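Local coordinates for protein GDP-6-deoxy-D-mannose reductase (Pseudomonas aeruginosa, PDB 6X3B) that probably reduces GDP-4-dehydro-6-deoxy-D-mannose to GDP-D-rhamnose with NADPH, a step on the way to the bacterial O-antigen, at residues Q23-T28 with A76-A81; E72-V77 with Q109-R114; P53-Y58 with G67-E72. One frame throughout, in Å; residues are numbered along the deposited sequence.

Interaction 1 of 3, residues Q23-T28 with A76-A81; sequences QRLFVT and AVIHLA. With NDP (NADPH dihydro-nicotinamide-adenine-dinucleotide phosphate), chain E.
Thr28 meets His79, Leu80 and Ala81 where two neighbouring parallel strands of the Rossmann fold, 23-28 and 76-79, run out toward the cofactor. Its OG1 lies at the edge of the imidazole, 2.8 Å from His79 ND1, in a hydrogen bond that either partner could donate. The same oxygen accepts a straight bond (166°) from Ala81 N at 3.0 Å and a weak, bent one from Leu80 N. With chi1 at 71°, OG1 sits between the backbone N and carbonyl carbon of Thr28 and can serve all three partners as the second strand turns into loop.

Behind this end the strands are laced by four backbone bonds, Arg24 O to Ala76 N, Phe26 N to Ala76 O, Phe26 O to Ile78 N and Thr28 N to Ile78 O. The strand axes approach to 4.8 Å at 19°. On one face Leu25 CD1 packs 3.9 Å from Ile78 CG1, and Val27 CG1 touches Leu80 CD1 at 3.6 Å; helix 33-44 covers this layer through Leu38 and Leu42. The other face carries Phe26, Val77 and His79, whose NE2 bonds to Thr104 of helix 93-114, so both ring nitrogens are engaged. Past the strand, the chain reaches NADPH directly: the nicotinamide-ribose hydroxyl O3D donates to Leu80 O at 2.9 Å.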
loop_
_atom_site.group_PDB
_atom_site.type_symbol
_atom_site.label_atom_id
_atom_site.label_comp_id
_atom_site.label_asym_id
_atom_site.label_seq_id
_atom_site.Cartn_x
_atom_site.Cartn_y
_atom_site.Cartn_z
ATOM N N GLN A 23 14.478 12.976 25.319
ATOM C CA GLN A 23 13.183 12.460 24.902
ATOM C C GLN A 23 13.191 10.941 24.973
ATOM O O GLN A 23 14.206 10.303 24.703
ATOM C CB GLN A 23 12.835 12.904 23.478
ATOM C CG GLN A 23 12.848 14.416 23.360
ATOM C CD GLN A 23 11.808 14.937 22.421
ATOM O OE1 GLN A 23 12.129 15.608 21.442
ATOM N NE2 GLN A 23 10.547 14.646 22.712
ATOM N N ARG A 24 12.040 10.375 25.323
ATOM C CA ARG A 24 11.908 8.941 25.525
ATOM C C ARG A 24 11.626 8.263 24.190
ATOM O O ARG A 24 10.684 8.635 23.486
ATOM C CB ARG A 24 10.788 8.638 26.513
ATOM C CG ARG A 24 11.168 8.997 27.970
ATOM C CD ARG A 24 9.968 8.872 28.905
ATOM N NE ARG A 24 10.331 9.040 30.323
ATOM C CZ ARG A 24 10.781 10.174 30.854
ATOM N NH1 ARG A 24 10.938 11.249 30.089
ATOM N NH2 ARG A 24 11.075 10.237 32.149
ATOM N N LEU A 25 12.424 7.250 23.867
ATOM C CA LEU A 25 12.362 6.570 22.583
ATOM C C LEU A 25 12.072 5.094 22.825
ATOM O O LEU A 25 12.774 4.445 23.603
ATOM C CB LEU A 25 13.680 6.731 21.820
ATOM C CG LEU A 25 13.848 5.852 20.572
ATOM C CD1 LEU A 25 12.776 6.199 19.539
ATOM C CD2 LEU A 25 15.251 6.012 19.983
ATOM N N PHE A 26 11.026 4.580 22.197
ATOM C CA PHE A 26 10.749 3.150 22.209
ATOM C C PHE A 26 11.033 2.589 20.824
ATOM O O PHE A 26 10.645 3.190 19.817
ATOM C CB PHE A 26 9.300 2.855 22.622
ATOM C CG PHE A 26 9.004 1.375 22.774
ATOM C CD1 PHE A 26 9.206 0.723 23.999
ATOM C CD2 PHE A 26 8.551 0.638 21.694
ATOM C CE1 PHE A 26 8.950 -0.642 24.129
ATOM C CE2 PHE A 26 8.282 -0.734 21.809
ATOM C CZ PHE A 26 8.490 -1.374 23.025
ATOM N N VAL A 27 11.715 1.442 20.777
ATOM C CA VAL A 27 12.126 0.804 19.528
ATOM C C VAL A 27 11.594 -0.626 19.519
ATOM O O VAL A 27 11.886 -1.406 20.435
ATOM C CB VAL A 27 13.654 0.799 19.358
ATOM C CG1 VAL A 27 14.027 0.120 18.024
ATOM C CG2 VAL A 27 14.215 2.232 19.410
ATOM N N THR A 28 10.810 -0.968 18.505
ATOM C CA THR A 28 10.477 -2.375 18.305
ATOM C C THR A 28 11.602 -3.058 17.551
ATOM O O THR A 28 12.395 -2.415 16.871
ATOM C CB THR A 28 9.175 -2.548 17.508
ATOM O OG1 THR A 28 9.408 -2.167 16.143
ATOM C CG2 THR A 28 8.055 -1.689 18.108
ATOM N N ALA A 76 8.785 9.222 21.091
ATOM C CA ALA A 76 9.033 8.796 19.721
ATOM C C ALA A 76 9.146 7.284 19.698
ATOM O O ALA A 76 9.568 6.662 20.671
ATOM C CB ALA A 76 10.318 9.421 19.154
ATOM N N VAL A 77 8.783 6.708 18.563
ATOM C CA VAL A 77 8.832 5.275 18.340
ATOM C C VAL A 77 9.536 5.053 17.013
ATOM O O VAL A 77 9.252 5.758 16.043
ATOM C CB VAL A 77 7.414 4.674 18.328
ATOM C CG1 VAL A 77 7.451 3.185 17.989
ATOM C CG2 VAL A 77 6.763 4.892 19.701
ATOM N N ILE A 78 10.487 4.120 16.978
ATOM C CA ILE A 78 11.045 3.608 15.728
ATOM C C ILE A 78 10.589 2.168 15.605
ATOM O O ILE A 78 10.832 1.352 16.507
ATOM C CB ILE A 78 12.575 3.698 15.673
ATOM C CG1 ILE A 78 13.041 5.143 15.825
ATOM C CG2 ILE A 78 13.091 3.134 14.320
ATOM C CD1 ILE A 78 14.535 5.255 15.781
ATOM N N HIS A 79 9.896 1.859 14.514
ATOM C CA HIS A 79 9.267 0.562 14.345
ATOM C C HIS A 79 10.106 -0.201 13.326
ATOM O O HIS A 79 9.999 0.039 12.121
ATOM C CB HIS A 79 7.807 0.726 13.905
ATOM C CG HIS A 79 7.106 -0.568 13.618
ATOM N ND1 HIS A 79 7.323 -1.721 14.351
ATOM C CD2 HIS A 79 6.200 -0.895 12.662
ATOM C CE1 HIS A 79 6.567 -2.693 13.867
ATOM N NE2 HIS A 79 5.877 -2.221 12.838
ATOM N N LEU A 80 10.958 -1.102 13.828
ATOM C CA LEU A 80 11.799 -1.981 13.033
ATOM C C LEU A 80 11.232 -3.383 12.882
ATOM O O LEU A 80 11.536 -4.052 11.893
ATOM C CB LEU A 80 13.192 -2.112 13.672
ATOM C CG LEU A 80 14.090 -0.885 13.822
ATOM C CD1 LEU A 80 15.228 -1.155 14.830
ATOM C CD2 LEU A 80 14.668 -0.531 12.460
ATOM N N ALA A 81 10.418 -3.837 13.827
ATOM C CA ALA A 81 10.101 -5.256 13.941
ATOM C C ALA A 81 9.240 -5.756 12.785
ATOM O O ALA A 81 8.332 -5.065 12.310
ATOM C CB ALA A 81 9.378 -5.536 15.252
HETATM P PA NDP E . 15.476 -8.767 11.566
HETATM O O1A NDP E . 14.681 -9.803 10.846
HETATM O O2A NDP E . 16.926 -9.021 11.806
HETATM O O5B NDP E . 14.762 -8.417 12.956
HETATM C C5B NDP E . 13.317 -8.449 13.031
HETATM C C4B NDP E . 12.889 -8.101 14.434
HETATM O O4B NDP E . 11.441 -8.107 14.509
HETATM C C3B NDP E . 13.373 -9.051 15.540
HETATM O O3B NDP E . 13.779 -8.325 16.694
HETATM C C2B NDP E . 12.148 -9.917 15.803
HETATM O O2B NDP E . 12.150 -10.394 17.147
HETATM C C1B NDP E . 11.034 -8.901 15.598
HETATM N N9A NDP E . 9.741 -9.497 15.289
HETATM C C8A NDP E . 9.435 -10.290 14.212
HETATM N N7A NDP E . 8.188 -10.688 14.199
HETATM C C5A NDP E . 7.636 -10.125 15.340
HETATM C C6A NDP E . 6.344 -10.172 15.895
HETATM N N6A NDP E . 5.360 -10.857 15.318
HETATM N N1A NDP E . 6.120 -9.500 17.048
HETATM C C2A NDP E . 7.141 -8.827 17.593
HETATM N N3A NDP E . 8.395 -8.709 17.165
HETATM C C4A NDP E . 8.584 -9.388 16.021
HETATM O O3 NDP E . 15.333 -7.374 10.789
HETATM P PN NDP E . 16.434 -6.273 10.413
HETATM O O1N NDP E . 16.988 -5.707 11.677
HETATM O O2N NDP E . 17.381 -6.866 9.426
HETATM O O5D NDP E . 15.531 -5.167 9.685
HETATM C C5D NDP E . 15.034 -4.051 10.462
HETATM C C4D NDP E . 14.058 -3.265 9.624
HETATM O O4D NDP E . 14.747 -2.747 8.458
HETATM C C3D NDP E . 12.853 -4.054 9.090
HETATM O O3D NDP E . 11.672 -3.264 9.113
HETATM C C2D NDP E . 13.298 -4.392 7.670
HETATM O O2D NDP E . 12.210 -4.623 6.789
HETATM C C1D NDP E . 14.082 -3.143 7.282
HETATM N N1N NDP E . 15.100 -3.412 6.224
HETATM C C2N NDP E . 16.240 -4.115 6.504
HETATM C C3N NDP E . 17.251 -4.239 5.590
HETATM C C7N NDP E . 18.325 -5.221 5.865
HETATM O O7N NDP E . 19.206 -5.418 5.023
HETATM N N7N NDP E . 18.306 -5.863 7.024
HETATM C C4N NDP E . 17.214 -3.382 4.371
HETATM C C5N NDP E . 15.921 -2.715 4.151
HETATM C C6N NDP E . 14.903 -2.956 4.943
HETATM P P2B NDP E . 12.238 -12.005 17.199
HETATM O O1X NDP E . 12.227 -12.368 18.668
HETATM O O2X NDP E . 11.025 -12.544 16.469
HETATM O O3X NDP E . 13.533 -12.399 16.521
#

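Interaction 2 of 3, residues E72-V77 with Q109-R114; sequences ELPDAV and QALKAR
Leu111, on the last turns of helix 93-114, packs against Val77, in strand 76-79, and Pro74, in the loop that leads into it. The contact is a helix-on-sheet packing of the Rossmann fold, and this helix lies in the beta-alpha-beta connection from strand 76-79 to strand 119-123.

The apolar part is centred on the isobutyl group of Leu111. Both its methyls touch one methyl of Val77, CD1 and CD2 each 4.0 Å from Val77 CG2, the side chains meeting tip to tip. CD2 also reaches the ring of Pro74, 4.2 Å from CG, where the two groups cross at a slant. Phe120 of strand 119-123 and Trp70 add further apolar surface around Leu111, which is buried.

The second kind of contact is between a flat cation and an aliphatic chain. Leu73 lies over one face of the Arg114 guanidinium: its CD1 stands 3.8 Å above the plane, displaced toward the rim, and also touches Arg114 CG at 3.7 Å. The arginine gets there by a bend at chi2 (71°), after a first torsion that carries CG away from its backbone N (168°), and the folded chain thus presents both its CG and its head group to Leu73.

Polar bonding of the guanidinium runs to the loop just ahead of Leu73, where NE bonds to Trp70 O and NH2 to Pro71 O. Bonds to the carbonyls of two consecutive residues probably restrict the rotation of the group and keep its face against Leu73. Leu73 N and Arg114 NH2, 3.5 Å apart, are merely in packing contact.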
loop_
_atom_site.group_PDB
_atom_site.type_symbol
_atom_site.label_atom_id
_atom_site.label_comp_id
_atom_site.label_asym_id
_atom_site.label_seq_id
_atom_site.Cartn_x
_atom_site.Cartn_y
_atom_site.Cartn_z
ATOM N N GLU A 72 6.619 4.277 31.240
ATOM C CA GLU A 72 6.820 5.654 30.798
ATOM C C GLU A 72 6.467 5.778 29.316
ATOM O O GLU A 72 6.860 4.932 28.506
ATOM C CB GLU A 72 8.261 6.114 31.026
ATOM C CG GLU A 72 8.777 5.878 32.455
ATOM C CD GLU A 72 10.090 6.604 32.732
ATOM O OE1 GLU A 72 10.866 6.855 31.777
ATOM O OE2 GLU A 72 10.344 6.930 33.909
ATOM N N LEU A 73 5.751 6.860 28.965
ATOM C CA LEU A 73 5.252 7.053 27.595
ATOM C C LEU A 73 6.382 7.484 26.664
ATOM O O LEU A 73 7.128 8.409 26.992
ATOM C CB LEU A 73 4.156 8.101 27.586
ATOM C CG LEU A 73 3.450 8.334 26.251
ATOM C CD1 LEU A 73 2.487 7.202 25.995
ATOM C CD2 LEU A 73 2.716 9.687 26.248
ATOM N N PRO A 74 6.548 6.848 25.508
ATOM C CA PRO A 74 7.562 7.331 24.564
ATOM C C PRO A 74 7.133 8.642 23.913
ATOM O O PRO A 74 5.951 8.874 23.653
ATOM C CB PRO A 74 7.672 6.200 23.534
ATOM C CG PRO A 74 6.378 5.451 23.635
ATOM C CD PRO A 74 5.891 5.604 25.058
ATOM N N ASP A 75 8.117 9.513 23.690
ATOM C CA ASP A 75 7.944 10.676 22.828
ATOM C C ASP A 75 8.071 10.305 21.364
ATOM O O ASP A 75 7.574 11.029 20.489
ATOM C CB ASP A 75 9.000 11.723 23.156
ATOM C CG ASP A 75 8.862 12.224 24.553
ATOM O OD1 ASP A 75 7.807 12.813 24.824
ATOM O OD2 ASP A 75 9.768 11.975 25.373
ATOM N N ALA A 76 8.785 9.222 21.091
ATOM C CA ALA A 76 9.033 8.796 19.721
ATOM C C ALA A 76 9.146 7.284 19.698
ATOM O O ALA A 76 9.568 6.662 20.671
ATOM C CB ALA A 76 10.318 9.421 19.154
ATOM N N VAL A 77 8.783 6.708 18.563
ATOM C CA VAL A 77 8.832 5.275 18.340
ATOM C C VAL A 77 9.536 5.053 17.013
ATOM O O VAL A 77 9.252 5.758 16.043
ATOM C CB VAL A 77 7.414 4.674 18.328
ATOM C CG1 VAL A 77 7.451 3.185 17.989
ATOM C CG2 VAL A 77 6.763 4.892 19.701
ATOM N N GLN A 109 -2.511 0.945 17.479
ATOM C CA GLN A 109 -3.679 0.998 18.358
ATOM C C GLN A 109 -3.290 0.913 19.831
ATOM O O GLN A 109 -3.905 1.582 20.680
ATOM C CB GLN A 109 -4.652 -0.119 17.994
ATOM C CG GLN A 109 -5.187 0.064 16.597
ATOM C CD GLN A 109 -6.304 -0.869 16.292
ATOM O OE1 GLN A 109 -6.166 -2.099 16.448
ATOM N NE2 GLN A 109 -7.421 -0.316 15.825
ATOM N N ALA A 110 -2.319 0.054 20.165
ATOM C CA ALA A 110 -1.848 -0.032 21.542
ATOM C C ALA A 110 -1.246 1.299 22.002
ATOM O O ALA A 110 -1.518 1.767 23.117
ATOM C CB ALA A 110 -0.822 -1.161 21.680
ATOM N N LEU A 111 -0.408 1.911 21.158
ATOM C CA LEU A 111 0.143 3.231 21.467
ATOM C C LEU A 111 -0.974 4.250 21.665
ATOM O O LEU A 111 -0.952 5.047 22.618
ATOM C CB LEU A 111 1.090 3.679 20.347
ATOM C CG LEU A 111 2.482 3.020 20.319
ATOM C CD1 LEU A 111 3.177 3.190 18.974
ATOM C CD2 LEU A 111 3.371 3.556 21.445
ATOM N N LYS A 112 -1.969 4.231 20.774
ATOM C CA LYS A 112 -3.090 5.156 20.883
ATOM C C LYS A 112 -3.815 4.979 22.210
ATOM O O LYS A 112 -4.082 5.958 22.927
ATOM C CB LYS A 112 -4.054 4.950 19.706
ATOM C CG LYS A 112 -5.234 5.958 19.731
ATOM C CD LYS A 112 -6.162 5.818 18.506
ATOM C CE LYS A 112 -7.401 6.711 18.669
ATOM N NZ LYS A 112 -8.358 6.554 17.531
ATOM N N ALA A 113 -4.125 3.725 22.570
ATOM C CA ALA A 113 -4.867 3.480 23.804
ATOM C C ALA A 113 -4.085 3.942 25.027
ATOM O O ALA A 113 -4.686 4.364 26.022
ATOM C CB ALA A 113 -5.210 1.995 23.934
ATOM N N ARG A 114 -2.755 3.854 24.973
ATOM C CA ARG A 114 -1.915 4.268 26.091
ATOM C C ARG A 114 -1.808 5.791 26.216
ATOM O O ARG A 114 -1.457 6.299 27.289
ATOM C CB ARG A 114 -0.531 3.640 25.931
ATOM C CG ARG A 114 0.562 4.188 26.865
ATOM C CD ARG A 114 0.372 3.774 28.320
ATOM N NE ARG A 114 1.483 4.259 29.139
ATOM C CZ ARG A 114 1.584 5.517 29.569
ATOM N NH1 ARG A 114 0.639 6.402 29.268
ATOM N NH2 ARG A 114 2.630 5.896 30.289
#

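Interaction 3 of 3, residues P53-Y58 with G67-E72; sequences PVPHRY and GDLWPE
Pro55 and Leu69 mark the closest passage of two irregular loop segments, their CA atoms 5.8 Å apart, with no direct backbone bond between them. The ring of Pro55 instead lies against the Leu69 carbonyl, CD 3.2 Å from Leu69 O, and its CG meets Pro71 CD at 3.8 Å. A water donates to Pro53 O at 2.8 Å and lies near Leu69 O as well, at a distance too short to be trusted.

Leu69 is the buried centre of the contact, between two rings. CD2 sits over one face of His56, 4.1 Å from the ring centroid and 23° off the normal; CD1 does the same for Tyr58, at 4.2 Å. Both are CH-pi contacts, with the leucine crossing each aromatic side chain at about a right angle. The imidazole is steadied by a 2.9 Å bond from His56 ND1 to Arg57 O, straight at the hydrogen (170°) and in the ring plane, but with the donor above the carbonyl plane.

Tyr58 belongs to the NADPH pocket, its CE2 4.1 Å from adenine C2A. Leu69 thus backs a wall of the adenine end of a Rossmann-type cofactor site, on the loop that follows strand 49-51.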
loop_
_atom_site.group_PDB
_atom_site.type_symbol
_atom_site.label_atom_id
_atom_site.label_comp_id
_atom_site.label_asym_id
_atom_site.label_seq_id
_atom_site.Cartn_x
_atom_site.Cartn_y
_atom_site.Cartn_z
ATOM N N PRO A 53 13.238 0.848 28.273
ATOM C CA PRO A 53 13.316 -0.608 28.415
ATOM C C PRO A 53 12.064 -1.273 27.863
ATOM O O PRO A 53 10.991 -0.675 27.741
ATOM C CB PRO A 53 13.443 -0.811 29.933
ATOM C CG PRO A 53 12.764 0.405 30.518
ATOM C CD PRO A 53 13.115 1.537 29.574
ATOM N N VAL A 54 12.223 -2.538 27.497
ATOM C CA VAL A 54 11.109 -3.372 27.064
ATOM C C VAL A 54 10.690 -4.219 28.267
ATOM O O VAL A 54 11.479 -5.063 28.710
ATOM C CB VAL A 54 11.498 -4.245 25.866
ATOM C CG1 VAL A 54 10.271 -4.992 25.335
ATOM C CG2 VAL A 54 12.111 -3.371 24.778
ATOM N N PRO A 55 9.502 -3.998 28.838
ATOM C CA PRO A 55 9.149 -4.677 30.101
ATOM C C PRO A 55 9.047 -6.188 30.007
ATOM O O PRO A 55 9.258 -6.868 31.022
ATOM C CB PRO A 55 7.793 -4.058 30.464
ATOM C CG PRO A 55 7.737 -2.773 29.732
ATOM C CD PRO A 55 8.533 -2.955 28.474
ATOM N N HIS A 56 8.708 -6.739 28.845
ATOM C CA HIS A 56 8.512 -8.181 28.713
ATOM C C HIS A 56 8.470 -8.500 27.225
ATOM O O HIS A 56 8.333 -7.601 26.392
ATOM C CB HIS A 56 7.226 -8.620 29.420
ATOM C CG HIS A 56 6.012 -7.848 28.990
ATOM N ND1 HIS A 56 5.344 -8.113 27.813
ATOM C CD2 HIS A 56 5.356 -6.816 29.571
ATOM C CE1 HIS A 56 4.328 -7.276 27.687
ATOM N NE2 HIS A 56 4.311 -6.480 28.739
ATOM N N ARG A 57 8.592 -9.786 26.894
ATOM C CA ARG A 57 8.501 -10.193 25.497
ATOM C C ARG A 57 7.104 -9.886 24.970
ATOM O O ARG A 57 6.115 -9.950 25.702
ATOM C CB ARG A 57 8.813 -11.683 25.338
ATOM N N TYR A 58 7.023 -9.534 23.688
ATOM C CA TYR A 58 5.736 -9.192 23.104
ATOM C C TYR A 58 5.669 -9.731 21.687
ATOM O O TYR A 58 6.685 -10.019 21.049
ATOM C CB TYR A 58 5.478 -7.669 23.146
ATOM C CG TYR A 58 6.486 -6.857 22.371
ATOM C CD1 TYR A 58 7.664 -6.410 22.969
ATOM C CD2 TYR A 58 6.262 -6.544 21.037
ATOM C CE1 TYR A 58 8.589 -5.676 22.251
ATOM C CE2 TYR A 58 7.170 -5.812 20.314
ATOM C CZ TYR A 58 8.325 -5.370 20.922
ATOM O OH TYR A 58 9.225 -4.661 20.177
ATOM N N GLY A 67 -0.218 -4.276 25.746
ATOM C CA GLY A 67 -0.856 -3.356 26.667
ATOM C C GLY A 67 0.046 -2.556 27.582
ATOM O O GLY A 67 -0.024 -1.321 27.576
ATOM N N ASP A 68 0.899 -3.232 28.360
ATOM C CA ASP A 68 1.692 -2.589 29.405
ATOM C C ASP A 68 3.156 -2.397 29.012
ATOM O O ASP A 68 4.035 -2.401 29.883
ATOM C CB ASP A 68 1.612 -3.398 30.701
ATOM C CG ASP A 68 0.202 -3.484 31.256
ATOM O OD1 ASP A 68 -0.210 -2.555 31.993
ATOM O OD2 ASP A 68 -0.489 -4.490 30.973
ATOM N N LEU A 69 3.441 -2.193 27.721
ATOM C CA LEU A 69 4.828 -2.054 27.293
ATOM C C LEU A 69 5.445 -0.704 27.655
ATOM O O LEU A 69 6.669 -0.562 27.574
ATOM C CB LEU A 69 4.931 -2.254 25.776
ATOM C CG LEU A 69 4.863 -3.712 25.326
ATOM C CD1 LEU A 69 4.738 -3.794 23.822
ATOM C CD2 LEU A 69 6.095 -4.501 25.805
ATOM N N TRP A 70 4.646 0.295 28.015
ATOM C CA TRP A 70 5.136 1.667 28.174
ATOM C C TRP A 70 4.743 2.217 29.543
ATOM O O TRP A 70 3.884 3.100 29.652
ATOM C CB TRP A 70 4.620 2.567 27.044
ATOM C CG TRP A 70 4.869 1.940 25.692
ATOM C CD1 TRP A 70 6.069 1.779 25.073
ATOM C CD2 TRP A 70 3.892 1.322 24.849
ATOM N NE1 TRP A 70 5.898 1.117 23.863
ATOM C CE2 TRP A 70 4.569 0.830 23.709
ATOM C CE3 TRP A 70 2.506 1.173 24.929
ATOM C CZ2 TRP A 70 3.901 0.187 22.659
ATOM C CZ3 TRP A 70 1.843 0.521 23.897
ATOM C CH2 TRP A 70 2.539 0.044 22.776
ATOM N N PRO A 71 5.383 1.733 30.615
ATOM C CA PRO A 71 5.205 2.401 31.922
ATOM C C PRO A 71 5.500 3.894 31.849
ATOM O O PRO A 71 4.690 4.714 32.317
ATOM C CB PRO A 71 6.179 1.642 32.842
ATOM C CG PRO A 71 7.094 0.871 31.930
ATOM C CD PRO A 71 6.289 0.573 30.696
ATOM N N GLU A 72 6.619 4.277 31.240
ATOM C CA GLU A 72 6.820 5.654 30.798
ATOM C C GLU A 72 6.467 5.778 29.316
ATOM O O GLU A 72 6.860 4.932 28.506
ATOM C CB GLU A 72 8.261 6.114 31.026
ATOM C CG GLU A 72 8.777 5.878 32.455
ATOM C CD GLU A 72 10.090 6.604 32.732
ATOM O OE1 GLU A 72 10.866 6.855 31.777
ATOM O OE2 GLU A 72 10.344 6.930 33.909
HETATM O O HOH W 1 8.682 0.894 27.478
#

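How the interactions relate
Interaction 1 is the buried core, two central strands joined by regular backbone bonds; interaction 2 is partly buried and sets a helix against the start of one of those strands, while interaction 3 ties loop to loop at the surface. Interactions 1 and 2 share Ala76 and Val77, and a salt bridge from Arg24 to Glu72 joins them near the N-terminal ends of the strands. Trp70 connects all three, its ring edge-to-face on Phe26 and in contact with the helix of interaction 2. Chemistry changes accordingly, from backbone pairing to aliphatic and guanidinium packing to CH-pi contacts. Interactions 1 and 3 both reach the cofactor, at its riboses and its adenine respectively.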